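Local coordinates for protein scyllo-inositol 2-dehydrogenase (NADP(+)) IolW (PDB 3GDO) that catalyses the reversible, NADPH-dependent reduction of scyllo-inosose to scyllo-inositol and cannot use NADH in its place, at residues B[11-16]-B[34-39]; B[4-9]-B[65-70]; B[18-23]-B[258-263]; B[26-31]-B[301-306]. All blocks are in the same frame, centred on the assembly; numbering follows the deposited sequence.

In the fold
From the N terminus the chain lays down 4-9, 11-16, 18-23 and 26-31 in turn, and each meets a later partner. Contact 1 closes the short loop around helix 15-26 when strand 31-37 comes back beside strand 6-11. Contact 2 closes a wider loop with strand 68-71 on the other flank of strand 6-11, and contact 1 is nested within it. Contacts 3 and 4 reach much further, to 258-263 and 301-306. They cross each other and also contacts 1 and 2. Contacts 1 and 2 thus build the parallel sheet of the Rossmann domain, while contacts 3 and 4 tie its first helix and the following turn to helices of the C-terminal alpha/beta part.

Contact 1 (B[11-16]-B[34-39]); sequences LGYGLS and SKIMTS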
loop_
_atom_site.group_PDB
_atom_site.type_symbol
_atom_site.label_atom_id
_atom_site.label_comp_id
_atom_site.label_asym_id
_atom_site.label_seq_id
_atom_site.Cartn_x
_atom_site.Cartn_y
_atom_site.Cartn_z
ATOM N N LEU B 11 -0.042 2.622 38.438
ATOM C CA LEU B 11 -1.288 3.357 38.450
ATOM C C LEU B 11 -2.308 2.678 37.522
ATOM O O LEU B 11 -2.145 2.690 36.313
ATOM C CB LEU B 11 -1.095 4.812 38.038
ATOM C CG LEU B 11 -0.211 5.744 38.875
ATOM C CD1 LEU B 11 -0.510 7.198 38.465
ATOM C CD2 LEU B 11 -0.411 5.552 40.397
ATOM N N GLY B 12 -3.348 2.081 38.120
ATOM C CA GLY B 12 -4.424 1.425 37.342
ATOM C C GLY B 12 -4.125 -0.045 37.154
ATOM O O GLY B 12 -2.992 -0.431 36.903
ATOM N N TYR B 13 -5.147 -0.880 37.309
ATOM C CA TYR B 13 -4.964 -2.306 37.171
ATOM C C TYR B 13 -6.063 -2.941 36.277
ATOM O O TYR B 13 -6.607 -4.015 36.581
ATOM C CB TYR B 13 -4.896 -2.932 38.554
ATOM C CG TYR B 13 -4.217 -4.265 38.590
ATOM C CD1 TYR B 13 -2.851 -4.376 38.317
ATOM C CD2 TYR B 13 -4.925 -5.423 38.910
ATOM C CE1 TYR B 13 -2.213 -5.616 38.344
ATOM C CE2 TYR B 13 -4.291 -6.665 38.952
ATOM C CZ TYR B 13 -2.923 -6.742 38.666
ATOM O OH TYR B 13 -2.261 -7.958 38.696
ATOM N N GLY B 14 -6.368 -2.243 35.181
ATOM C CA GLY B 14 -7.143 -2.781 34.054
ATOM C C GLY B 14 -6.283 -3.686 33.196
ATOM O O GLY B 14 -5.372 -4.389 33.688
ATOM N N LEU B 15 -6.576 -3.681 31.904
ATOM C CA LEU B 15 -5.857 -4.488 30.923
ATOM C C LEU B 15 -4.326 -4.211 30.870
ATOM O O LEU B 15 -3.535 -5.150 30.920
ATOM C CB LEU B 15 -6.493 -4.260 29.538
ATOM C CG LEU B 15 -5.901 -5.021 28.346
ATOM C CD1 LEU B 15 -6.128 -6.535 28.460
ATOM C CD2 LEU B 15 -6.466 -4.467 27.020
ATOM N N SER B 16 -3.920 -2.942 30.737
ATOM C CA SER B 16 -2.476 -2.616 30.677
ATOM C C SER B 16 -1.784 -3.027 31.938
ATOM O O SER B 16 -0.769 -3.682 31.877
ATOM C CB SER B 16 -2.201 -1.137 30.490
ATOM O OG SER B 16 -2.986 -0.660 29.439
ATOM N N SER B 34 5.553 -2.611 44.603
ATOM C CA SER B 34 5.212 -2.265 45.996
ATOM C C SER B 34 3.771 -1.828 46.162
ATOM O O SER B 34 3.083 -2.264 47.092
ATOM C CB SER B 34 6.126 -1.164 46.550
ATOM O OG SER B 34 7.458 -1.646 46.613
ATOM N N LYS B 35 3.326 -0.936 45.285
ATOM C CA LYS B 35 1.980 -0.402 45.391
ATOM C C LYS B 35 1.262 -0.381 44.030
ATOM O O LYS B 35 1.891 -0.240 42.969
ATOM C CB LYS B 35 2.024 0.990 45.974
ATOM C CG LYS B 35 2.514 1.033 47.444
ATOM C CD LYS B 35 2.318 2.411 48.039
ATOM C CE LYS B 35 2.589 2.360 49.549
ATOM N NZ LYS B 35 2.597 3.769 50.040
ATOM N N ILE B 36 -0.061 -0.546 44.080
ATOM C CA ILE B 36 -0.916 -0.456 42.881
ATOM C C ILE B 36 -2.154 0.333 43.253
ATOM O O ILE B 36 -2.832 -0.006 44.223
ATOM C CB ILE B 36 -1.303 -1.832 42.344
ATOM C CG1 ILE B 36 -0.068 -2.708 42.143
ATOM C CG2 ILE B 36 -2.189 -1.708 41.062
ATOM C CD1 ILE B 36 -0.375 -4.139 41.731
ATOM N N MET B 37 -2.409 1.403 42.497
ATOM C CA MET B 37 -3.580 2.249 42.673
ATOM C C MET B 37 -4.760 1.664 41.868
ATOM O O MET B 37 -4.743 1.706 40.637
ATOM C CB MET B 37 -3.274 3.694 42.240
ATOM C CG MET B 37 -4.308 4.703 42.704
ATOM S SD MET B 37 -4.241 6.364 42.035
ATOM C CE MET B 37 -4.456 6.111 40.299
ATOM N N THR B 38 -5.765 1.116 42.570
ATOM C CA THR B 38 -6.889 0.390 41.932
ATOM C C THR B 38 -7.969 0.044 42.975
ATOM O O THR B 38 -7.680 -0.071 44.175
ATOM C CB THR B 38 -6.382 -0.930 41.231
ATOM O OG1 THR B 38 -7.401 -1.504 40.406
ATOM C CG2 THR B 38 -5.869 -1.978 42.263
ATOM N N SER B 39 -9.205 -0.154 42.519
ATOM C CA SER B 39 -10.254 -0.678 43.395
ATOM C C SER B 39 -10.371 -2.203 43.258
ATOM O O SER B 39 -11.243 -2.831 43.893
ATOM C CB SER B 39 -11.599 0.000 43.089
ATOM O OG SER B 39 -12.003 -0.321 41.767
#
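Tyr13 fits against Ile36 and Thr38 in the tightly packed part of this contact, where the first strand of the Rossmann fold turns into its glycine-rich loop. Its CG lies anti to the backbone N (chi1 -158°), and its ring runs past the isoleucine, with Tyr13 CD1 3.9 Å from Ile36 CG2 and Tyr13 CE1 4.1 Å from Ile36 CD1. At the root of the ring, Tyr13 CB sits 3.4 Å from Thr38 OG1. The ring's far end is fixed by a hydrogen bond from Tyr13 OH to Asp47. Tyr13 and Ile36 are buried, whereas Thr38, though against Tyr13 CB, is partly open to solvent, as are Met37 and Gly12. On the Met37 side, buried Leu11 and Met37 form a parallel bridge pair whose side chains cross obliquely, Leu11 CD2 touching Met37 CB at 3.9 Å. One main-chain bond spans the segments, from Gly12 N to Met37 O at 2.9 Å, bent at the hydrogen (140°). Gly12 has a phi of 93°, at which a side chain would press on the carbonyl O of Leu11. Gly12 and Gly14 match the start of a GxGxxG pattern, consistent with the dinucleotide-binding loop of this family. Strand 6-11, helix 15-26 and strand 31-37 form one beta-alpha-beta unit here; helix 41-47 packs on Tyr13, Ile36 and Thr38 through Val44, and strand 52-54 touches Met37 through Val54.

Contact 2 (B[4-9]-B[65-70]); sequences DTIKVG and AIELVI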
loop_
_atom_site.group_PDB
_atom_site.type_symbol
_atom_site.label_atom_id
_atom_site.label_comp_id
_atom_site.label_asym_id
_atom_site.label_seq_id
_atom_site.Cartn_x
_atom_site.Cartn_y
_atom_site.Cartn_z
ATOM N N ASP B 4 18.770 -3.733 46.216
ATOM C CA ASP B 4 18.737 -2.832 45.070
ATOM C C ASP B 4 17.482 -2.899 44.166
ATOM O O ASP B 4 17.434 -2.205 43.143
ATOM C CB ASP B 4 20.039 -2.952 44.257
ATOM C CG ASP B 4 21.274 -2.566 45.078
ATOM O OD1 ASP B 4 21.078 -1.909 46.129
ATOM O OD2 ASP B 4 22.410 -2.930 44.685
ATOM N N THR B 5 16.473 -3.682 44.541
ATOM C CA THR B 5 15.264 -3.744 43.714
ATOM C C THR B 5 14.675 -2.360 43.541
ATOM O O THR B 5 14.664 -1.537 44.468
ATOM C CB THR B 5 14.173 -4.710 44.266
ATOM O OG1 THR B 5 13.846 -4.365 45.625
ATOM C CG2 THR B 5 14.636 -6.136 44.203
ATOM N N ILE B 6 14.194 -2.101 42.336
ATOM C CA ILE B 6 13.537 -0.845 42.043
ATOM C C ILE B 6 12.104 -0.983 42.535
ATOM O O ILE B 6 11.400 -1.931 42.147
ATOM C CB ILE B 6 13.621 -0.528 40.517
ATOM C CG1 ILE B 6 15.102 -0.377 40.106
ATOM C CG2 ILE B 6 12.818 0.709 40.172
ATOM C CD1 ILE B 6 15.333 -0.159 38.646
ATOM N N LYS B 7 11.694 -0.055 43.397
ATOM C CA LYS B 7 10.378 -0.080 44.027
ATOM C C LYS B 7 9.392 0.567 43.089
ATOM O O LYS B 7 9.489 1.747 42.795
ATOM C CB LYS B 7 10.361 0.669 45.394
ATOM C CG LYS B 7 11.380 0.196 46.449
ATOM C CD LYS B 7 11.410 -1.325 46.546
ATOM C CE LYS B 7 12.367 -1.782 47.671
ATOM N NZ LYS B 7 13.769 -1.859 47.182
ATOM N N VAL B 8 8.405 -0.205 42.669
ATOM C CA VAL B 8 7.462 0.255 41.641
ATOM C C VAL B 8 6.085 0.517 42.218
ATOM O O VAL B 8 5.604 -0.255 43.035
ATOM C CB VAL B 8 7.359 -0.805 40.515
ATOM C CG1 VAL B 8 6.360 -0.378 39.408
ATOM C CG2 VAL B 8 8.765 -1.111 39.966
ATOM N N GLY B 9 5.473 1.613 41.781
ATOM C CA GLY B 9 4.039 1.846 41.954
ATOM C C GLY B 9 3.332 1.816 40.593
ATOM O O GLY B 9 3.758 2.507 39.643
ATOM N N ALA B 65 9.729 5.768 49.423
ATOM C CA ALA B 65 10.402 4.566 48.986
ATOM C C ALA B 65 10.135 4.271 47.481
ATOM O O ALA B 65 10.915 3.573 46.850
ATOM C CB ALA B 65 10.037 3.366 49.862
ATOM N N ILE B 66 9.046 4.808 46.934
ATOM C CA ILE B 66 8.652 4.549 45.536
ATOM C C ILE B 66 9.586 5.282 44.559
ATOM O O ILE B 66 9.719 6.500 44.648
ATOM C CB ILE B 66 7.204 4.998 45.279
ATOM C CG1 ILE B 66 6.220 4.161 46.121
ATOM C CG2 ILE B 66 6.857 4.927 43.769
ATOM C CD1 ILE B 66 6.216 2.653 45.813
ATOM N N GLU B 67 10.206 4.544 43.640
ATOM C CA GLU B 67 11.173 5.135 42.693
ATOM C C GLU B 67 10.639 5.318 41.249
ATOM O O GLU B 67 10.954 6.322 40.574
ATOM C CB GLU B 67 12.421 4.280 42.652
ATOM C CG GLU B 67 12.987 3.984 44.059
ATOM C CD GLU B 67 14.123 3.053 43.988
ATOM O OE1 GLU B 67 13.941 1.808 44.066
ATOM O OE2 GLU B 67 15.228 3.563 43.797
ATOM N N LEU B 68 9.861 4.322 40.797
ATOM C CA LEU B 68 9.273 4.304 39.433
ATOM C C LEU B 68 7.749 4.113 39.500
ATOM O O LEU B 68 7.268 3.214 40.199
ATOM C CB LEU B 68 9.912 3.199 38.567
ATOM C CG LEU B 68 9.371 2.986 37.135
ATOM C CD1 LEU B 68 9.638 4.157 36.239
ATOM C CD2 LEU B 68 9.961 1.730 36.527
ATOM N N VAL B 69 7.022 4.993 38.807
ATOM C CA VAL B 69 5.566 4.877 38.632
ATOM C C VAL B 69 5.277 4.470 37.163
ATOM O O VAL B 69 5.824 5.079 36.215
ATOM C CB VAL B 69 4.861 6.214 38.934
ATOM C CG1 VAL B 69 3.342 6.088 38.764
ATOM C CG2 VAL B 69 5.165 6.668 40.358
ATOM N N ILE B 70 4.454 3.429 36.990
ATOM C CA ILE B 70 3.887 3.074 35.658
ATOM C C ILE B 70 2.491 3.680 35.498
ATOM O O ILE B 70 1.590 3.417 36.287
ATOM C CB ILE B 70 3.820 1.559 35.471
ATOM C CG1 ILE B 70 5.071 0.879 36.051
ATOM C CG2 ILE B 70 3.542 1.193 33.999
ATOM C CD1 ILE B 70 6.393 1.126 35.290
#
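Glu67 and Lys7 meet side chain to main chain: the glutamate, extended beyond CG, takes Lys7 N on the anti side of OE1 at 3.0 Å, with the donor 21° out of the carboxylate plane. On its way there it passes Ile6 at about a right angle. The lysine turns elsewhere. Lys7 CB lies 3.3 Å from Ala65 O, and a bend at chi2 (-45°) helps turn the chain back along its own segment, where Lys7 NZ donates to Thr5 O and Thr5 OG1. Its ammonium stays 4.8 Å from Glu67 OE1, where opposite charges probably attract without contact. An alanine here would probably leave Thr5 O and Thr5 OG1 without this donor and Ala65 O without the lysine CG beside it. Lys7 O is gripped twice, by Glu67 N and by Leu68 N. Parallel pairing then continues through Gly9 N to Leu68 O and Ile70 N to Gly9 O, both 2.9 Å. Val8 CG1 slants against Ile70 CG1 at 3.8 Å, and Ile6 CG2 meets Leu68 CB at 4.1 Å. At Gly9 a CB would come 3.7 Å from Ile66 CG2, so the isoleucine side chain lies against this glycine. Strand 6-11 lies between strands 31-37 and 68-71 in the parallel Rossmann sheet; helix 303-315 meets Ile6 and Ile70 and salt-bridges Glu67 OE2 through Arg314, while helix 58-61 packs on Ile66 and Val69.

Contact 3 (B[18-23]-B[258-263]); sequences SVFHGP and DALRAG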
loop_
_atom_site.group_PDB
_atom_site.type_symbol
_atom_site.label_atom_id
_atom_site.label_comp_id
_atom_site.label_asym_id
_atom_site.label_seq_id
_atom_site.Cartn_x
_atom_site.Cartn_y
_atom_site.Cartn_z
ATOM N N SER B 18 -2.594 -5.126 34.570
ATOM C CA SER B 18 -2.664 -6.544 34.970
ATOM C C SER B 18 -2.178 -7.522 33.922
ATOM O O SER B 18 -1.831 -8.663 34.244
ATOM C CB SER B 18 -4.110 -6.917 35.313
ATOM O OG SER B 18 -4.921 -6.839 34.131
ATOM N N VAL B 19 -2.207 -7.119 32.658
ATOM C CA VAL B 19 -1.843 -8.056 31.582
ATOM C C VAL B 19 -0.546 -7.641 30.889
ATOM O O VAL B 19 0.320 -8.469 30.653
ATOM C CB VAL B 19 -2.995 -8.237 30.532
ATOM C CG1 VAL B 19 -2.568 -9.203 29.426
ATOM C CG2 VAL B 19 -4.286 -8.764 31.219
ATOM N N PHE B 20 -0.411 -6.368 30.551
ATOM C CA PHE B 20 0.762 -5.940 29.720
ATOM C C PHE B 20 2.020 -5.531 30.521
ATOM O O PHE B 20 3.127 -5.606 29.994
ATOM C CB PHE B 20 0.379 -4.866 28.684
ATOM C CG PHE B 20 -0.778 -5.288 27.743
ATOM C CD1 PHE B 20 -0.877 -6.599 27.252
ATOM C CD2 PHE B 20 -1.747 -4.362 27.360
ATOM C CE1 PHE B 20 -1.947 -6.998 26.393
ATOM C CE2 PHE B 20 -2.830 -4.734 26.510
ATOM C CZ PHE B 20 -2.929 -6.048 26.022
ATOM N N HIS B 21 1.859 -5.122 31.785
ATOM C CA HIS B 21 3.006 -4.622 32.561
ATOM C C HIS B 21 3.360 -5.505 33.735
ATOM O O HIS B 21 4.512 -5.950 33.877
ATOM C CB HIS B 21 2.767 -3.164 33.002
ATOM C CG HIS B 21 2.780 -2.196 31.859
ATOM N ND1 HIS B 21 3.926 -1.551 31.438
ATOM C CD2 HIS B 21 1.785 -1.777 31.030
ATOM C CE1 HIS B 21 3.632 -0.751 30.421
ATOM N NE2 HIS B 21 2.341 -0.887 30.140
ATOM N N GLY B 22 2.360 -5.749 34.574
ATOM C CA GLY B 22 2.472 -6.574 35.757
ATOM C C GLY B 22 3.217 -7.866 35.576
ATOM O O GLY B 22 4.187 -8.097 36.284
ATOM N N PRO B 23 2.776 -8.720 34.626
ATOM C CA PRO B 23 3.421 -10.010 34.437
ATOM C C PRO B 23 4.885 -9.888 34.014
ATOM O O PRO B 23 5.688 -10.772 34.317
ATOM C CB PRO B 23 2.597 -10.636 33.304
ATOM C CG PRO B 23 1.283 -10.060 33.428
ATOM C CD PRO B 23 1.488 -8.655 33.907
ATOM N N ASP B 258 -0.796 -11.821 23.017
ATOM C CA ASP B 258 -1.727 -12.949 23.159
ATOM C C ASP B 258 -1.264 -13.918 24.224
ATOM O O ASP B 258 -2.087 -14.428 24.977
ATOM C CB ASP B 258 -1.939 -13.724 21.843
ATOM C CG ASP B 258 -2.849 -12.995 20.876
ATOM O OD1 ASP B 258 -3.452 -11.964 21.246
ATOM O OD2 ASP B 258 -2.958 -13.451 19.726
ATOM N N ALA B 259 0.030 -14.205 24.267
ATOM C CA ALA B 259 0.556 -15.032 25.364
ATOM C C ALA B 259 0.221 -14.409 26.735
ATOM O O ALA B 259 -0.220 -15.118 27.648
ATOM C CB ALA B 259 2.060 -15.237 25.222
ATOM N N LEU B 260 0.400 -13.090 26.859
ATOM C CA LEU B 260 0.080 -12.362 28.102
ATOM C C LEU B 260 -1.404 -12.400 28.428
ATOM O O LEU B 260 -1.771 -12.539 29.583
ATOM C CB LEU B 260 0.565 -10.896 28.038
ATOM C CG LEU B 260 2.084 -10.653 28.024
ATOM C CD1 LEU B 260 2.393 -9.205 27.641
ATOM C CD2 LEU B 260 2.740 -11.043 29.376
ATOM N N ARG B 261 -2.272 -12.265 27.416
ATOM C CA ARG B 261 -3.728 -12.389 27.648
ATOM C C ARG B 261 -4.105 -13.802 28.122
ATOM O O ARG B 261 -5.018 -13.961 28.916
ATOM C CB ARG B 261 -4.534 -12.019 26.412
ATOM C CG ARG B 261 -4.506 -10.533 26.012
ATOM C CD ARG B 261 -4.986 -10.429 24.557
ATOM N NE ARG B 261 -5.125 -9.055 24.076
ATOM C CZ ARG B 261 -6.069 -8.211 24.480
ATOM N NH1 ARG B 261 -6.957 -8.588 25.389
ATOM N NH2 ARG B 261 -6.133 -6.993 23.975
ATOM N N ALA B 262 -3.387 -14.812 27.659
ATOM C CA ALA B 262 -3.648 -16.189 28.080
ATOM C C ALA B 262 -3.043 -16.552 29.444
ATOM O O ALA B 262 -2.948 -17.742 29.775
ATOM C CB ALA B 262 -3.142 -17.146 27.007
ATOM N N GLY B 263 -2.594 -15.556 30.217
ATOM C CA GLY B 263 -1.922 -15.794 31.512
ATOM C C GLY B 263 -0.536 -16.433 31.496
ATOM O O GLY B 263 -0.077 -16.922 32.527
#
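Val19 holds CG1 anti to its backbone N (chi1 179°), which sets that methyl 3.4 Å from Leu260 O; in return Leu260 places CG anti to its own carbonyl carbon (chi1 -68°), over Val19 O. All four side-chain carbons of Leu260 gather round that oxygen, with Leu260 CB nearest at 3.6 Å from Val19 O. Helix 15-26 is kinked here, since Pro23, four residues on, has no N-H to offer. The leucine's branches then part: Leu260 CD2 touches Pro23 CB at 4.0 Å, and Leu260 CD1 reaches the edge of the Phe20 ring. An alanine in place of Leu260 would probably open a gap and leave Pro23 CB and the Phe20 edge without their leucine methyls. Farther out, Phe20 CZ stands over one face of the Arg261 guanidinium, 3.9 Å from Arg261 NH2, with the planes 81° apart; the ring offers its edge, so this is no face-on cation-pi stack. A Schellman motif, with Gly263 N on Leu260 O and Arg264 N on Ala259 O, ends helix 256-261. That helix, from the C-terminal alpha/beta part, lies against the Rossmann helix 15-26, where Leu24 also touches Leu260 and Leu15 touches Arg261, while Trp271 packs on Leu260 from a loop.

Contact 4 (B[26-31]-B[301-306]); sequences DVLDEY and SYLTYY
Leu28 and Tyr31 begin and end a type I beta turn, closed by Tyr31 N on Leu28 O at 3.1 Å, that faces Leu303 and Tyr306 at the start of helix 303-315. The turn belongs to the Rossmann fold: it leads from helix 15-26 into strand 31-37, and the helix it meets comes from the C-terminal alpha/beta part. Tyr31 makes the polar link. Its hydroxyl donates to the main-chain carbonyl, Tyr31 OH to Tyr306 O at 2.6 Å, with the acceptor at the edge of the Tyr31 ring and the donor tilted 16° from the carbonyl plane. The two rings form an offset edge-to-face pair, the edge of Tyr306 toward the face of Tyr31, with centroids 5.9 Å apart and planes at 82°. Beside them Leu28 crosses Tyr306 at about a right angle, Leu28 CD1 lying 3.6 Å from Tyr306 CB. Leu303 CD2 packs alongside, 3.8 Å from Val27 CG2 and 4.1 Å from Leu28 CG. That Val27 methyl stands between its backbone N and carbonyl carbon, a crowded position. Leu25 of helix 15-26 touches both tyrosines, and Ile70 also packs on Tyr306. The far end of Tyr306 is held by a hydrogen bond between its OH and His21 ND1, while over the centre of its ring, 3.8 Å above the plane, lies Tyr305 CD2.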
loop_
_atom_site.group_PDB
_atom_site.type_symbol
_atom_site.label_atom_id
_atom_site.label_comp_id
_atom_site.label_asym_id
_atom_site.label_seq_id
_atom_site.Cartn_x
_atom_site.Cartn_y
_atom_site.Cartn_z
ATOM N N ASP B 26 6.896 -8.652 37.109
ATOM C CA ASP B 26 6.926 -9.847 37.960
ATOM C C ASP B 26 8.074 -10.836 37.714
ATOM O O ASP B 26 8.518 -11.479 38.660
ATOM C CB ASP B 26 5.571 -10.568 37.870
ATOM C CG ASP B 26 5.465 -11.753 38.812
ATOM O OD1 ASP B 26 5.421 -11.520 40.034
ATOM O OD2 ASP B 26 5.407 -12.912 38.336
ATOM N N VAL B 27 8.540 -11.013 36.475
ATOM C CA VAL B 27 9.628 -11.994 36.266
ATOM C C VAL B 27 11.043 -11.400 36.347
ATOM O O VAL B 27 12.022 -12.118 36.215
ATOM C CB VAL B 27 9.471 -12.867 34.983
ATOM C CG1 VAL B 27 8.138 -13.603 34.990
ATOM C CG2 VAL B 27 9.624 -12.012 33.713
ATOM N N LEU B 28 11.148 -10.094 36.533
ATOM C CA LEU B 28 12.448 -9.437 36.556
ATOM C C LEU B 28 12.901 -9.152 37.998
ATOM O O LEU B 28 12.305 -8.325 38.669
ATOM C CB LEU B 28 12.371 -8.122 35.763
ATOM C CG LEU B 28 12.148 -8.287 34.252
ATOM C CD1 LEU B 28 11.987 -6.944 33.590
ATOM C CD2 LEU B 28 13.304 -9.084 33.644
ATOM N N ASP B 29 13.947 -9.816 38.490
ATOM C CA ASP B 29 14.334 -9.509 39.886
ATOM C C ASP B 29 14.888 -8.104 40.167
ATOM O O ASP B 29 14.971 -7.702 41.342
ATOM C CB ASP B 29 15.099 -10.622 40.623
ATOM C CG ASP B 29 15.828 -11.573 39.701
ATOM O OD1 ASP B 29 16.686 -11.120 38.911
ATOM O OD2 ASP B 29 15.585 -12.794 39.815
ATOM N N GLU B 30 15.208 -7.350 39.109
ATOM C CA GLU B 30 15.532 -5.943 39.233
ATOM C C GLU B 30 14.404 -5.105 39.852
ATOM O O GLU B 30 14.607 -3.932 40.198
ATOM C CB GLU B 30 15.846 -5.339 37.855
ATOM C CG GLU B 30 17.047 -5.908 37.134
ATOM C CD GLU B 30 16.660 -6.960 36.118
ATOM O OE1 GLU B 30 15.980 -7.949 36.496
ATOM O OE2 GLU B 30 17.048 -6.798 34.942
ATOM N N TYR B 31 13.196 -5.668 39.932
ATOM C CA TYR B 31 11.998 -4.883 40.304
ATOM C C TYR B 31 11.249 -5.443 41.498
ATOM O O TYR B 31 11.230 -6.648 41.715
ATOM C CB TYR B 31 11.003 -4.789 39.128
ATOM C CG TYR B 31 11.498 -3.913 38.000
ATOM C CD1 TYR B 31 11.365 -2.533 38.068
ATOM C CD2 TYR B 31 12.146 -4.469 36.896
ATOM C CE1 TYR B 31 11.828 -1.727 37.053
ATOM C CE2 TYR B 31 12.619 -3.677 35.868
ATOM C CZ TYR B 31 12.442 -2.296 35.943
ATOM O OH TYR B 31 12.915 -1.460 34.937
ATOM N N SER B 301 10.866 -9.614 22.411
ATOM C CA SER B 301 11.501 -9.458 23.745
ATOM C C SER B 301 11.057 -8.193 24.475
ATOM O O SER B 301 11.845 -7.243 24.608
ATOM C CB SER B 301 13.026 -9.437 23.548
ATOM O OG SER B 301 13.703 -9.424 24.786
ATOM N N TYR B 302 9.798 -8.148 24.920
ATOM C CA TYR B 302 9.286 -6.953 25.595
ATOM C C TYR B 302 10.030 -6.700 26.930
ATOM O O TYR B 302 10.104 -5.566 27.388
ATOM C CB TYR B 302 7.768 -7.044 25.884
ATOM C CG TYR B 302 6.817 -6.897 24.671
ATOM C CD1 TYR B 302 7.263 -6.397 23.443
ATOM C CD2 TYR B 302 5.476 -7.236 24.789
ATOM C CE1 TYR B 302 6.388 -6.262 22.356
ATOM C CE2 TYR B 302 4.563 -7.101 23.695
ATOM C CZ TYR B 302 5.036 -6.625 22.495
ATOM O OH TYR B 302 4.172 -6.474 21.438
ATOM N N LEU B 303 10.536 -7.764 27.546
ATOM C CA LEU B 303 11.366 -7.657 28.771
ATOM C C LEU B 303 12.494 -6.669 28.584
ATOM O O LEU B 303 12.873 -5.955 29.542
ATOM C CB LEU B 303 11.959 -9.012 29.166
ATOM C CG LEU B 303 10.970 -10.076 29.667
ATOM C CD1 LEU B 303 11.734 -11.392 30.009
ATOM C CD2 LEU B 303 10.179 -9.534 30.895
ATOM N N THR B 304 13.020 -6.615 27.356
ATOM C CA THR B 304 14.172 -5.781 27.066
ATOM C C THR B 304 13.892 -4.318 27.435
ATOM O O THR B 304 14.765 -3.668 28.030
ATOM C CB THR B 304 14.667 -5.956 25.590
ATOM O OG1 THR B 304 14.976 -7.335 25.366
ATOM C CG2 THR B 304 15.896 -5.110 25.269
ATOM N N TYR B 305 12.688 -3.803 27.127
ATOM C CA TYR B 305 12.347 -2.441 27.537
ATOM C C TYR B 305 12.558 -2.281 29.068
ATOM O O TYR B 305 13.149 -1.304 29.531
ATOM C CB TYR B 305 10.906 -2.081 27.168
ATOM C CG TYR B 305 10.457 -0.738 27.695
ATOM C CD1 TYR B 305 10.574 0.401 26.912
ATOM C CD2 TYR B 305 9.898 -0.609 28.950
ATOM C CE1 TYR B 305 10.162 1.623 27.359
ATOM C CE2 TYR B 305 9.484 0.626 29.408
ATOM C CZ TYR B 305 9.627 1.730 28.612
ATOM O OH TYR B 305 9.222 2.965 29.039
ATOM N N TYR B 306 12.093 -3.240 29.854
ATOM C CA TYR B 306 12.208 -3.042 31.292
ATOM C C TYR B 306 13.621 -3.289 31.876
ATOM O O TYR B 306 13.975 -2.676 32.865
ATOM C CB TYR B 306 11.100 -3.781 32.064
ATOM C CG TYR B 306 9.809 -2.974 32.136
ATOM C CD1 TYR B 306 9.779 -1.762 32.800
ATOM C CD2 TYR B 306 8.617 -3.435 31.540
ATOM C CE1 TYR B 306 8.613 -0.996 32.863
ATOM C CE2 TYR B 306 7.425 -2.697 31.621
ATOM C CZ TYR B 306 7.436 -1.479 32.273
ATOM O OH TYR B 306 6.301 -0.714 32.398
#